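Local coordinates for putative uncharacterized protein (Ustilago maydis, PDB 4GNX), which is probably the small OB-fold subunit of replication protein A, within a three-chain assembly that binds single-stranded DNA, at residues T5-S10 with T20-G25; V24-K29 with S58-V63; I47-D52 with F74-I79. One frame throughout, in Å; residues are numbered along the deposited sequence.

Contact 1 of 3, residues T5-S10 with T20-G25; sequences TPLINS and TVRIVG
R22 O accepts one hydrogen bond and one weaker CA-H...O contact from the 5-10 segment. I8 N donates the nearly straight hydrogen bond, 2.9 Å from I8 N to R22 O (165° at the hydrogen), along the C=O axis, and L7 CA adds the CA-H...O contact. The amide of R22 points to the same side and donates to P6 O, R22 N to P6 O being 3.0 Å and more bent (143°). Both main-chain polar atoms of R22 are thus spent on P6 and I8, which flank L7, its parallel partner. The R22 side chain leaves anti to its backbone N and bends at chi3, so that T5 CG2 lies above one face of the guanidinium, near its rim. T5 CG2 also sits 3.6 Å from R22 CB, whereas L7 CD1 reaches R22 CG from the directly paired position, at 4.0 Å. The charged tip pairs with E60 of a neighbouring subunit, and R22 NE donates to T64. On the face opposite to L7 and R22, the I8 and V21 side chains cross at about a right angle, I8 CG1 lying 4.1 Å from V21 CB. A short N-terminal strand is thereby added, in parallel, to the edge of the first strand of an OB-fold barrel.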
ATOM      1  N   THR A   5     -14.257   5.155 -22.588  1.00 38.23           N
ATOM      2  CA  THR A   5     -14.868   6.366 -22.083  1.00 36.60           C
ATOM      3  C   THR A   5     -13.993   6.994 -20.992  1.00 34.63           C
ATOM      4  O   THR A   5     -14.141   6.658 -19.826  1.00 35.82           O
ATOM      5  CB  THR A   5     -16.291   6.066 -21.582  1.00 37.69           C
ATOM      6  OG1 THR A   5     -17.127   5.853 -22.717  1.00 40.34           O
ATOM      7  CG2 THR A   5     -16.869   7.234 -20.811  1.00 37.23           C
ATOM      8  N   PRO A   6     -13.077   7.915 -21.367  1.00 33.87           N
ATOM      9  CA  PRO A   6     -12.189   8.575 -20.402  1.00 32.00           C
ATOM     10  C   PRO A   6     -12.868   9.033 -19.107  1.00 30.98           C
ATOM     11  O   PRO A   6     -13.984   9.573 -19.143  1.00 32.11           O
ATOM     12  CB  PRO A   6     -11.660   9.805 -21.181  1.00 32.05           C
ATOM     13  CG  PRO A   6     -12.466   9.874 -22.426  1.00 33.30           C
ATOM     14  CD  PRO A   6     -12.879   8.464 -22.718  1.00 34.57           C
ATOM     15  N   LEU A   7     -12.178   8.830 -17.984  1.00 30.38           N
ATOM     16  CA  LEU A   7     -12.572   9.398 -16.685  1.00 29.93           C
ATOM     17  C   LEU A   7     -11.940  10.742 -16.626  1.00 32.80           C
ATOM     18  O   LEU A   7     -10.714  10.841 -16.605  1.00 36.05           O
ATOM     19  CB  LEU A   7     -12.007   8.567 -15.537  1.00 27.88           C
ATOM     20  CG  LEU A   7     -12.618   8.749 -14.158  1.00 26.88           C
ATOM     21  CD1 LEU A   7     -14.098   8.368 -14.142  1.00 26.38           C
ATOM     22  CD2 LEU A   7     -11.828   7.936 -13.149  1.00 25.87           C
ATOM     23  N   ILE A   8     -12.744  11.792 -16.603  1.00 34.23           N
ATOM     24  CA  ILE A   8     -12.157  13.114 -16.715  1.00 36.10           C
ATOM     25  C   ILE A   8     -12.604  14.065 -15.604  1.00 38.30           C
ATOM     26  O   ILE A   8     -13.538  13.769 -14.855  1.00 40.60           O
ATOM     27  CB  ILE A   8     -12.362  13.710 -18.142  1.00 36.55           C
ATOM     28  CG1 ILE A   8     -13.798  14.177 -18.339  1.00 36.29           C
ATOM     29  CG2 ILE A   8     -11.944  12.708 -19.219  1.00 34.68           C
ATOM     30  CD1 ILE A   8     -13.897  15.405 -19.201  1.00 39.82           C
ATOM     31  N   ASN A   9     -11.884  15.172 -15.470  1.00 39.62           N
ATOM     32  CA  ASN A   9     -12.307  16.256 -14.629  1.00 40.25           C
ATOM     33  C   ASN A   9     -12.725  17.420 -15.529  1.00 42.07           C
ATOM     34  O   ASN A   9     -12.728  17.279 -16.757  1.00 41.92           O
ATOM     35  CB  ASN A   9     -11.212  16.623 -13.616  1.00 42.88           C
ATOM     36  CG  ASN A   9      -9.869  16.988 -14.261  1.00 45.71           C
ATOM     37  OD1 ASN A   9      -8.820  16.658 -13.712  1.00 45.55           O
ATOM     38  ND2 ASN A   9      -9.892  17.711 -15.385  1.00 46.90           N
ATOM     39  N   SER A  10     -13.088  18.555 -14.935  1.00 43.31           N
ATOM     40  CA  SER A  10     -13.686  19.642 -15.697  1.00 45.00           C
ATOM     41  C   SER A  10     -12.702  20.291 -16.692  1.00 47.44           C
ATOM     42  O   SER A  10     -13.106  20.846 -17.725  1.00 49.15           O
ATOM     43  CB  SER A  10     -14.280  20.688 -14.751  1.00 47.95           C
ATOM     44  OG  SER A  10     -13.322  21.193 -13.829  1.00 50.95           O
ATOM     45  N   THR A  20     -18.060  11.018 -25.742  1.00 36.44           N
ATOM     46  CA  THR A  20     -18.710  10.523 -24.558  1.00 35.04           C
ATOM     47  C   THR A  20     -17.684  10.386 -23.477  1.00 32.95           C
ATOM     48  O   THR A  20     -16.708   9.668 -23.650  1.00 34.08           O
ATOM     49  CB  THR A  20     -19.333   9.162 -24.826  1.00 35.97           C
ATOM     50  OG1 THR A  20     -20.419   9.341 -25.739  1.00 38.62           O
ATOM     51  CG2 THR A  20     -19.858   8.575 -23.547  1.00 34.53           C
ATOM     52  N   VAL A  21     -17.890  11.081 -22.371  1.00 30.97           N
ATOM     53  CA  VAL A  21     -16.975  10.944 -21.258  1.00 29.82           C
ATOM     54  C   VAL A  21     -17.651  10.388 -20.004  1.00 29.97           C
ATOM     55  O   VAL A  21     -18.866  10.108 -19.981  1.00 31.50           O
ATOM     56  CB  VAL A  21     -16.311  12.280 -20.914  1.00 29.38           C
ATOM     57  CG1 VAL A  21     -15.526  12.821 -22.105  1.00 30.31           C
ATOM     58  CG2 VAL A  21     -17.352  13.267 -20.415  1.00 29.41           C
ATOM     59  N   ARG A  22     -16.852  10.245 -18.957  1.00 28.51           N
ATOM     60  CA  ARG A  22     -17.345   9.808 -17.673  1.00 27.81           C
ATOM     61  C   ARG A  22     -16.784  10.764 -16.650  1.00 26.75           C
ATOM     62  O   ARG A  22     -15.604  11.081 -16.693  1.00 27.17           O
ATOM     63  CB  ARG A  22     -16.851   8.404 -17.414  1.00 27.90           C
ATOM     64  CG  ARG A  22     -17.443   7.760 -16.184  1.00 29.90           C
ATOM     65  CD  ARG A  22     -17.403   6.237 -16.319  1.00 31.46           C
ATOM     66  NE  ARG A  22     -18.470   5.762 -17.199  1.00 32.42           N
ATOM     67  CZ  ARG A  22     -18.548   4.531 -17.681  1.00 34.02           C
ATOM     68  NH1 ARG A  22     -17.621   3.649 -17.365  1.00 34.27           N
ATOM     69  NH2 ARG A  22     -19.548   4.183 -18.485  1.00 36.60           N
ATOM     70  N   ILE A  23     -17.622  11.250 -15.743  1.00 26.82           N
ATOM     71  CA  ILE A  23     -17.177  12.258 -14.766  1.00 26.70           C
ATOM     72  C   ILE A  23     -17.886  12.097 -13.416  1.00 27.04           C
ATOM     73  O   ILE A  23     -19.092  11.791 -13.372  1.00 28.77           O
ATOM     74  CB  ILE A  23     -17.284  13.701 -15.329  1.00 27.57           C
ATOM     75  CG1 ILE A  23     -16.952  14.726 -14.265  1.00 29.87           C
ATOM     76  CG2 ILE A  23     -18.684  14.016 -15.792  1.00 28.92           C
ATOM     77  CD1 ILE A  23     -16.338  16.000 -14.810  1.00 31.78           C
ATOM     78  N   VAL A  24     -17.126  12.289 -12.334  1.00 26.03           N
ATOM     79  CA  VAL A  24     -17.629  12.133 -10.972  1.00 27.24           C
ATOM     80  C   VAL A  24     -17.623  13.457 -10.230  1.00 28.51           C
ATOM     81  O   VAL A  24     -16.675  14.228 -10.316  1.00 29.15           O
ATOM     82  CB  VAL A  24     -16.776  11.144 -10.145  1.00 27.53           C
ATOM     83  CG1 VAL A  24     -17.394  10.932  -8.768  1.00 29.60           C
ATOM     84  CG2 VAL A  24     -16.655   9.796 -10.845  1.00 26.87           C
ATOM     85  N   GLY A  25     -18.665  13.717  -9.468  1.00 30.15           N
ATOM     86  CA  GLY A  25     -18.697  14.946  -8.713  1.00 33.00           C
ATOM     87  C   GLY A  25     -19.732  14.965  -7.632  1.00 35.55           C
ATOM     88  O   GLY A  25     -20.625  14.118  -7.608  1.00 35.58           O
TER

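Contact 2 of 3, residues V24-K29 with S58-V63; sequences VGKVHK and STFVEV
The F60 ring carries the aliphatic part of K26 on one face: K26 CG lies 3.8 Å from the ring centroid, 23° off the normal and displaced toward the rim near CE2 and CZ of F60, a CH-pi contact. F60 CG stands anti to its own carbonyl carbon, which turns the ring over the cross-strand neighbour. K26 chi1 (-150°) sets CG over the ring, and the bend at chi2 then carries the chain on beside T59, with K26 CE 3.8 Å from T59 CG2. This is the antiparallel pairing of the first and fourth strands of the OB-fold barrel. K26 and F60 form one non-hydrogen-bonded pair, V24 and E62 the next. Between them G25 and V61 make a hydrogen-bonded pair with two reciprocal bonds, G25 N to V61 O at 3.1 Å and V61 N to G25 O at 2.9 Å. V24 CG2 rests on the stem of E62, 3.9 Å from E62 CG; the extended E62 carries its carboxylate on to Y117 and Y90 of a neighbouring subunit. V61 lies on the opposite face of the sheet, against M37 and I79, and its CG1 is 4.2 Å from V27 CG2. At the far end of the pairing V27 N gives T59 O the straightest bond of the three, 2.7 Å from V27 N to T59 O and 174° at the hydrogen.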
ATOM      1  N   VAL A  24     -17.126  12.289 -12.334  1.00 26.03           N
ATOM      2  CA  VAL A  24     -17.629  12.133 -10.972  1.00 27.24           C
ATOM      3  C   VAL A  24     -17.623  13.457 -10.230  1.00 28.51           C
ATOM      4  O   VAL A  24     -16.675  14.228 -10.316  1.00 29.15           O
ATOM      5  CB  VAL A  24     -16.776  11.144 -10.145  1.00 27.53           C
ATOM      6  CG1 VAL A  24     -17.394  10.932  -8.768  1.00 29.60           C
ATOM      7  CG2 VAL A  24     -16.655   9.796 -10.845  1.00 26.87           C
ATOM      8  N   GLY A  25     -18.665  13.717  -9.468  1.00 30.15           N
ATOM      9  CA  GLY A  25     -18.697  14.946  -8.713  1.00 33.00           C
ATOM     10  C   GLY A  25     -19.732  14.965  -7.632  1.00 35.55           C
ATOM     11  O   GLY A  25     -20.625  14.118  -7.608  1.00 35.58           O
ATOM     12  N   LYS A  26     -19.575  15.929  -6.735  1.00 38.84           N
ATOM     13  CA  LYS A  26     -20.491  16.182  -5.632  1.00 43.98           C
ATOM     14  C   LYS A  26     -21.601  17.087  -6.143  1.00 46.18           C
ATOM     15  O   LYS A  26     -21.344  18.091  -6.801  1.00 45.91           O
ATOM     16  CB  LYS A  26     -19.747  16.884  -4.492  1.00 47.26           C
ATOM     17  CG  LYS A  26     -20.251  16.607  -3.082  1.00 51.27           C
ATOM     18  CD  LYS A  26     -21.377  17.528  -2.670  1.00 55.29           C
ATOM     19  CE  LYS A  26     -21.515  17.568  -1.161  1.00 60.48           C
ATOM     20  NZ  LYS A  26     -22.720  18.362  -0.759  1.00 65.04           N
ATOM     21  N   VAL A  27     -22.841  16.713  -5.854  1.00 49.65           N
ATOM     22  CA  VAL A  27     -24.005  17.475  -6.299  1.00 51.94           C
ATOM     23  C   VAL A  27     -24.108  18.766  -5.508  1.00 56.82           C
ATOM     24  O   VAL A  27     -24.203  18.753  -4.278  1.00 60.57           O
ATOM     25  CB  VAL A  27     -25.312  16.666  -6.166  1.00 53.02           C
ATOM     26  CG1 VAL A  27     -26.507  17.507  -6.576  1.00 54.56           C
ATOM     27  CG2 VAL A  27     -25.239  15.413  -7.023  1.00 51.16           C
ATOM     28  N   HIS A  28     -24.077  19.880  -6.230  1.00 58.97           N
ATOM     29  CA  HIS A  28     -24.158  21.211  -5.630  1.00 63.33           C
ATOM     30  C   HIS A  28     -25.591  21.661  -5.601  1.00 64.40           C
ATOM     31  O   HIS A  28     -26.145  21.954  -4.548  1.00 68.23           O
ATOM     32  CB  HIS A  28     -23.298  22.189  -6.427  1.00 65.57           C
ATOM     33  CG  HIS A  28     -22.580  23.206  -5.575  1.00 72.05           C
ATOM     34  ND1 HIS A  28     -23.175  24.342  -5.141  1.00 76.60           N
ATOM     35  CD2 HIS A  28     -21.273  23.226  -5.079  1.00 74.27           C
ATOM     36  CE1 HIS A  28     -22.301  25.049  -4.402  1.00 81.32           C
ATOM     37  NE2 HIS A  28     -21.136  24.365  -4.363  1.00 80.42           N
ATOM     38  N   LYS A  29     -26.207  21.692  -6.774  1.00 62.08           N
ATOM     39  CA  LYS A  29     -27.579  22.135  -6.921  1.00 64.55           C
ATOM     40  C   LYS A  29     -28.257  21.321  -8.030  1.00 60.73           C
ATOM     41  O   LYS A  29     -27.584  20.769  -8.903  1.00 58.09           O
ATOM     42  CB  LYS A  29     -27.612  23.636  -7.229  1.00 67.81           C
ATOM     43  CG  LYS A  29     -28.994  24.248  -7.162  1.00 73.34           C
ATOM     44  CD  LYS A  29     -28.944  25.760  -7.009  1.00 79.83           C
ATOM     45  CE  LYS A  29     -28.637  26.471  -8.320  1.00 80.25           C
ATOM     46  NZ  LYS A  29     -28.264  27.895  -8.089  1.00 85.15           N
ATOM     47  N   SER A  58     -29.144  12.588  -3.718  1.00 72.60           N
ATOM     48  CA  SER A  58     -27.856  11.873  -3.715  1.00 67.15           C
ATOM     49  C   SER A  58     -26.632  12.796  -3.736  1.00 62.84           C
ATOM     50  O   SER A  58     -26.664  13.867  -4.331  1.00 62.68           O
ATOM     51  CB  SER A  58     -27.790  10.905  -4.892  1.00 63.50           C
ATOM     52  OG  SER A  58     -27.373  11.565  -6.061  1.00 57.87           O
ATOM     53  N   THR A  59     -25.542  12.368  -3.112  1.00 60.02           N
ATOM     54  CA  THR A  59     -24.467  13.298  -2.810  1.00 57.86           C
ATOM     55  C   THR A  59     -23.418  13.319  -3.922  1.00 51.35           C
ATOM     56  O   THR A  59     -23.151  14.365  -4.517  1.00 49.14           O
ATOM     57  CB  THR A  59     -23.831  13.013  -1.430  1.00 61.91           C
ATOM     58  OG1 THR A  59     -24.784  12.375  -0.565  1.00 66.09           O
ATOM     59  CG2 THR A  59     -23.356  14.301  -0.783  1.00 64.81           C
ATOM     60  N   PHE A  60     -22.825  12.167  -4.204  1.00 47.22           N
ATOM     61  CA  PHE A  60     -21.893  12.086  -5.310  1.00 41.47           C
ATOM     62  C   PHE A  60     -22.481  11.256  -6.396  1.00 38.58           C
ATOM     63  O   PHE A  60     -23.185  10.293  -6.143  1.00 39.35           O
ATOM     64  CB  PHE A  60     -20.575  11.481  -4.897  1.00 39.98           C
ATOM     65  CG  PHE A  60     -19.852  12.263  -3.852  1.00 42.03           C
ATOM     66  CD1 PHE A  60     -20.213  12.162  -2.505  1.00 45.59           C
ATOM     67  CD2 PHE A  60     -18.790  13.081  -4.199  1.00 40.19           C
ATOM     68  CE1 PHE A  60     -19.534  12.866  -1.529  1.00 47.46           C
ATOM     69  CE2 PHE A  60     -18.099  13.780  -3.224  1.00 42.31           C
ATOM     70  CZ  PHE A  60     -18.476  13.677  -1.889  1.00 45.98           C
ATOM     71  N   VAL A  61     -22.154  11.624  -7.620  1.00 35.97           N
ATOM     72  CA  VAL A  61     -22.760  10.992  -8.762  1.00 35.18           C
ATOM     73  C   VAL A  61     -21.720  10.706  -9.849  1.00 32.14           C
ATOM     74  O   VAL A  61     -20.717  11.421  -9.943  1.00 31.22           O
ATOM     75  CB  VAL A  61     -23.879  11.903  -9.267  1.00 36.41           C
ATOM     76  CG1 VAL A  61     -23.291  13.142  -9.925  1.00 35.16           C
ATOM     77  CG2 VAL A  61     -24.787  11.149 -10.206  1.00 37.48           C
ATOM     78  N   GLU A  62     -21.922   9.646 -10.633  1.00 31.73           N
ATOM     79  CA  GLU A  62     -21.057   9.393 -11.809  1.00 30.14           C
ATOM     80  C   GLU A  62     -21.874   9.484 -13.074  1.00 29.22           C
ATOM     81  O   GLU A  62     -22.800   8.700 -13.278  1.00 30.11           O
ATOM     82  CB  GLU A  62     -20.339   8.031 -11.759  1.00 30.64           C
ATOM     83  CG  GLU A  62     -19.332   7.842 -12.892  1.00 30.27           C
ATOM     84  CD  GLU A  62     -18.829   6.404 -13.040  1.00 33.09           C
ATOM     85  OE1 GLU A  62     -19.475   5.599 -13.761  1.00 34.86           O
ATOM     86  OE2 GLU A  62     -17.767   6.057 -12.456  1.00 33.74           O
ATOM     87  N   VAL A  63     -21.524  10.440 -13.928  1.00 28.03           N
ATOM     88  CA  VAL A  63     -22.288  10.636 -15.169  1.00 28.80           C
ATOM     89  C   VAL A  63     -21.532  10.125 -16.362  1.00 27.71           C
ATOM     90  O   VAL A  63     -20.350  10.447 -16.517  1.00 26.88           O
ATOM     91  CB  VAL A  63     -22.568  12.112 -15.452  1.00 28.46           C
ATOM     92  CG1 VAL A  63     -23.252  12.245 -16.802  1.00 28.85           C
ATOM     93  CG2 VAL A  63     -23.381  12.712 -14.323  1.00 29.60           C
TER

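Contact 3 of 3, residues I47-D52 with F74-I79; sequences IAMTPD and FQANQI
M49 chi1 (-144°) and the bend at chi2 (54°) bring SD back to the 74-79 segment, although CB leaves the backbone pointing away from it. The M49 and I79 side chains cross obliquely, M49 SD lying 3.6 Å from I79 CD1; the sulfur also meets A76, with M49 SD 4.0 Å from A76 CB. I47 has CG2 anti to its backbone N, which places that methyl 3.9 Å from F74 CB and 4.0 Å from A76 CB. Its other branch sends CD1 over one face of the F74 ring, 4.1 Å above the plane and toward the rim. The two side chains lie alongside each other and point the same way, while the F74 ring itself leads off to V21 and I23. Here the third and fifth strands of the OB-fold barrel run in the same general direction and meet through a single bridge of A48 with Q75, as expected where an OB barrel closes. A48 uses both its polar backbone atoms: A48 N donates to F74 O at 2.7 Å, and A48 O accepts from A76 N at 2.9 Å, each bond lying nearly along the C=O axis. Beyond A76 the chain turns a corner at N77, where N77 and Q78 both face T64 in a classic beta bulge.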
ATOM      1  N   ILE A  47     -24.655  19.874 -16.134  1.00 50.11           N
ATOM      2  CA  ILE A  47     -25.104  18.635 -16.792  1.00 46.37           C
ATOM      3  C   ILE A  47     -26.602  18.668 -17.116  1.00 45.89           C
ATOM      4  O   ILE A  47     -27.426  18.975 -16.261  1.00 46.63           O
ATOM      5  CB  ILE A  47     -24.819  17.382 -15.937  1.00 45.26           C
ATOM      6  CG1 ILE A  47     -23.478  17.503 -15.197  1.00 44.49           C
ATOM      7  CG2 ILE A  47     -24.902  16.121 -16.796  1.00 44.15           C
ATOM      8  CD1 ILE A  47     -22.451  16.456 -15.573  1.00 42.13           C
ATOM      9  N   ALA A  48     -26.940  18.361 -18.362  1.00 45.32           N
ATOM     10  CA  ALA A  48     -28.324  18.309 -18.797  1.00 46.76           C
ATOM     11  C   ALA A  48     -28.797  16.894 -18.567  1.00 46.91           C
ATOM     12  O   ALA A  48     -28.265  15.938 -19.140  1.00 46.68           O
ATOM     13  CB  ALA A  48     -28.462  18.706 -20.259  1.00 46.95           C
ATOM     14  N   MET A  49     -29.800  16.771 -17.711  1.00 48.62           N
ATOM     15  CA  MET A  49     -30.244  15.497 -17.197  1.00 48.85           C
ATOM     16  C   MET A  49     -31.429  14.912 -17.977  1.00 51.12           C
ATOM     17  O   MET A  49     -32.301  15.645 -18.459  1.00 53.23           O
ATOM     18  CB  MET A  49     -30.599  15.687 -15.720  1.00 50.66           C
ATOM     19  CG  MET A  49     -30.267  14.515 -14.806  1.00 52.06           C
ATOM     20  SD  MET A  49     -28.561  13.916 -14.853  1.00 49.62           S
ATOM     21  CE  MET A  49     -27.686  15.479 -14.766  1.00 47.01           C
ATOM     22  N   THR A  50     -31.429  13.584 -18.101  1.00 50.97           N
ATOM     23  CA  THR A  50     -32.566  12.798 -18.591  1.00 53.99           C
ATOM     24  C   THR A  50     -33.823  13.068 -17.745  1.00 57.78           C
ATOM     25  O   THR A  50     -33.727  13.283 -16.535  1.00 57.37           O
ATOM     26  CB  THR A  50     -32.202  11.286 -18.588  1.00 53.10           C
ATOM     27  OG1 THR A  50     -31.328  11.017 -19.678  1.00 50.93           O
ATOM     28  CG2 THR A  50     -33.403  10.381 -18.756  1.00 57.81           C
ATOM     29  N   PRO A  51     -35.004  13.080 -18.385  1.00 62.28           N
ATOM     30  CA  PRO A  51     -36.287  13.199 -17.693  1.00 68.36           C
ATOM     31  C   PRO A  51     -36.412  12.360 -16.412  1.00 71.79           C
ATOM     32  O   PRO A  51     -36.799  12.881 -15.364  1.00 72.61           O
ATOM     33  CB  PRO A  51     -37.287  12.725 -18.745  1.00 70.48           C
ATOM     34  CG  PRO A  51     -36.653  13.105 -20.036  1.00 68.15           C
ATOM     35  CD  PRO A  51     -35.170  13.205 -19.841  1.00 63.31           C
ATOM     36  N   ASP A  52     -36.094  11.076 -16.492  1.00 76.13           N
ATOM     37  CA  ASP A  52     -36.088  10.253 -15.286  1.00 82.58           C
ATOM     38  C   ASP A  52     -34.710  10.239 -14.626  1.00 82.83           C
ATOM     39  O   ASP A  52     -33.780   9.565 -15.095  1.00 80.96           O
ATOM     40  CB  ASP A  52     -36.607   8.832 -15.550  1.00 87.29           C
ATOM     41  CG  ASP A  52     -36.164   8.273 -16.894  1.00 86.62           C
ATOM     42  OD1 ASP A  52     -34.942   8.159 -17.150  1.00 80.62           O
ATOM     43  OD2 ASP A  52     -37.065   7.928 -17.686  1.00 91.78           O
ATOM     44  N   PHE A  74     -23.166  19.490 -21.114  1.00 59.60           N
ATOM     45  CA  PHE A  74     -23.174  18.044 -21.037  1.00 53.32           C
ATOM     46  C   PHE A  74     -24.492  17.312 -21.184  1.00 49.93           C
ATOM     47  O   PHE A  74     -25.376  17.512 -20.363  1.00 50.21           O
ATOM     48  CB  PHE A  74     -22.756  17.756 -19.652  1.00 54.77           C
ATOM     49  CG  PHE A  74     -21.643  16.849 -19.584  1.00 56.39           C
ATOM     50  CD1 PHE A  74     -20.378  17.342 -19.338  1.00 56.20           C
ATOM     51  CD2 PHE A  74     -21.849  15.503 -19.784  1.00 58.88           C
ATOM     52  CE1 PHE A  74     -19.310  16.493 -19.263  1.00 58.18           C
ATOM     53  CE2 PHE A  74     -20.786  14.638 -19.719  1.00 62.31           C
ATOM     54  CZ  PHE A  74     -19.513  15.134 -19.450  1.00 61.70           C
ATOM     55  N   GLN A  75     -24.610  16.420 -22.166  1.00 46.37           N
ATOM     56  CA  GLN A  75     -25.861  15.685 -22.344  1.00 45.68           C
ATOM     57  C   GLN A  75     -25.717  14.330 -21.661  1.00 42.33           C
ATOM     58  O   GLN A  75     -25.061  13.450 -22.201  1.00 41.05           O
ATOM     59  CB  GLN A  75     -26.271  15.575 -23.841  1.00 48.21           C
ATOM     60  CG  GLN A  75     -27.659  14.969 -24.130  1.00 51.57           C
ATOM     61  CD  GLN A  75     -28.361  15.487 -25.412  1.00 57.37           C
ATOM     62  OE1 GLN A  75     -27.724  16.028 -26.333  1.00 60.01           O
ATOM     63  NE2 GLN A  75     -29.696  15.315 -25.471  1.00 58.80           N
ATOM     64  N   ALA A  76     -26.322  14.177 -20.477  1.00 40.55           N
ATOM     65  CA  ALA A  76     -26.267  12.913 -19.737  1.00 39.52           C
ATOM     66  C   ALA A  76     -26.884  11.769 -20.523  1.00 40.24           C
ATOM     67  O   ALA A  76     -27.998  11.888 -21.007  1.00 42.11           O
ATOM     68  CB  ALA A  76     -26.941  13.040 -18.367  1.00 40.87           C
ATOM     69  N   ASN A  77     -26.141  10.669 -20.644  1.00 39.54           N
ATOM     70  CA  ASN A  77     -26.660   9.422 -21.193  1.00 41.57           C
ATOM     71  C   ASN A  77     -27.137   8.565 -20.015  1.00 43.38           C
ATOM     72  O   ASN A  77     -28.320   8.242 -19.910  1.00 44.69           O
ATOM     73  CB  ASN A  77     -25.607   8.703 -22.069  1.00 40.31           C
ATOM     74  CG  ASN A  77     -25.335   9.417 -23.424  1.00 41.66           C
ATOM     75  OD1 ASN A  77     -26.217  10.069 -24.010  1.00 43.56           O
ATOM     76  ND2 ASN A  77     -24.112   9.263 -23.941  1.00 39.96           N
ATOM     77  N   GLN A  78     -26.216   8.244 -19.102  1.00 44.84           N
ATOM     78  CA  GLN A  78     -26.519   7.432 -17.917  1.00 48.51           C
ATOM     79  C   GLN A  78     -25.992   8.060 -16.654  1.00 45.23           C
ATOM     80  O   GLN A  78     -25.170   8.952 -16.695  1.00 44.01           O
ATOM     81  CB  GLN A  78     -25.981   6.005 -18.038  1.00 54.32           C
ATOM     82  CG  GLN A  78     -26.952   5.034 -18.700  1.00 66.36           C
ATOM     83  CD  GLN A  78     -28.210   4.699 -17.866  1.00 80.36           C
ATOM     84  OE1 GLN A  78     -28.713   3.557 -17.906  1.00 89.38           O
ATOM     85  NE2 GLN A  78     -28.742   5.693 -17.129  1.00 82.54           N
ATOM     86  N   ILE A  79     -26.480   7.604 -15.515  1.00 46.20           N
ATOM     87  CA  ILE A  79     -26.069   8.202 -14.252  1.00 44.20           C
ATOM     88  C   ILE A  79     -26.021   7.154 -13.113  1.00 44.45           C
ATOM     89  O   ILE A  79     -26.944   6.344 -12.961  1.00 46.41           O
ATOM     90  CB  ILE A  79     -26.969   9.418 -13.868  1.00 45.27           C
ATOM     91  CG1 ILE A  79     -27.007  10.518 -14.964  1.00 45.18           C
ATOM     92  CG2 ILE A  79     -26.501  10.014 -12.555  1.00 43.41           C
ATOM     93  CD1 ILE A  79     -28.215  10.505 -15.909  1.00 47.54           C
TER

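How the contacts relate
From the N terminus, contact 1 closes the short strand-free loop 11-19 and lays the entry segment on strand 20-31. That strand continues directly into contact 2, which shares V24 and G25 with contact 1 and closes a longer loop holding the second and third strands. Contact 3 opens within this loop, at the end of strand 44-48, and closes beyond it, so contacts 2 and 3 cross while contacts 1 and 3 follow in series. Strand 60-68 lies between strands 20-31 and 73-81 in the sheet and pairs with both: V63 N probably bonds to I23 O, and the V63 side chain packs on I47, tying contact 2 to contacts 1 and 3.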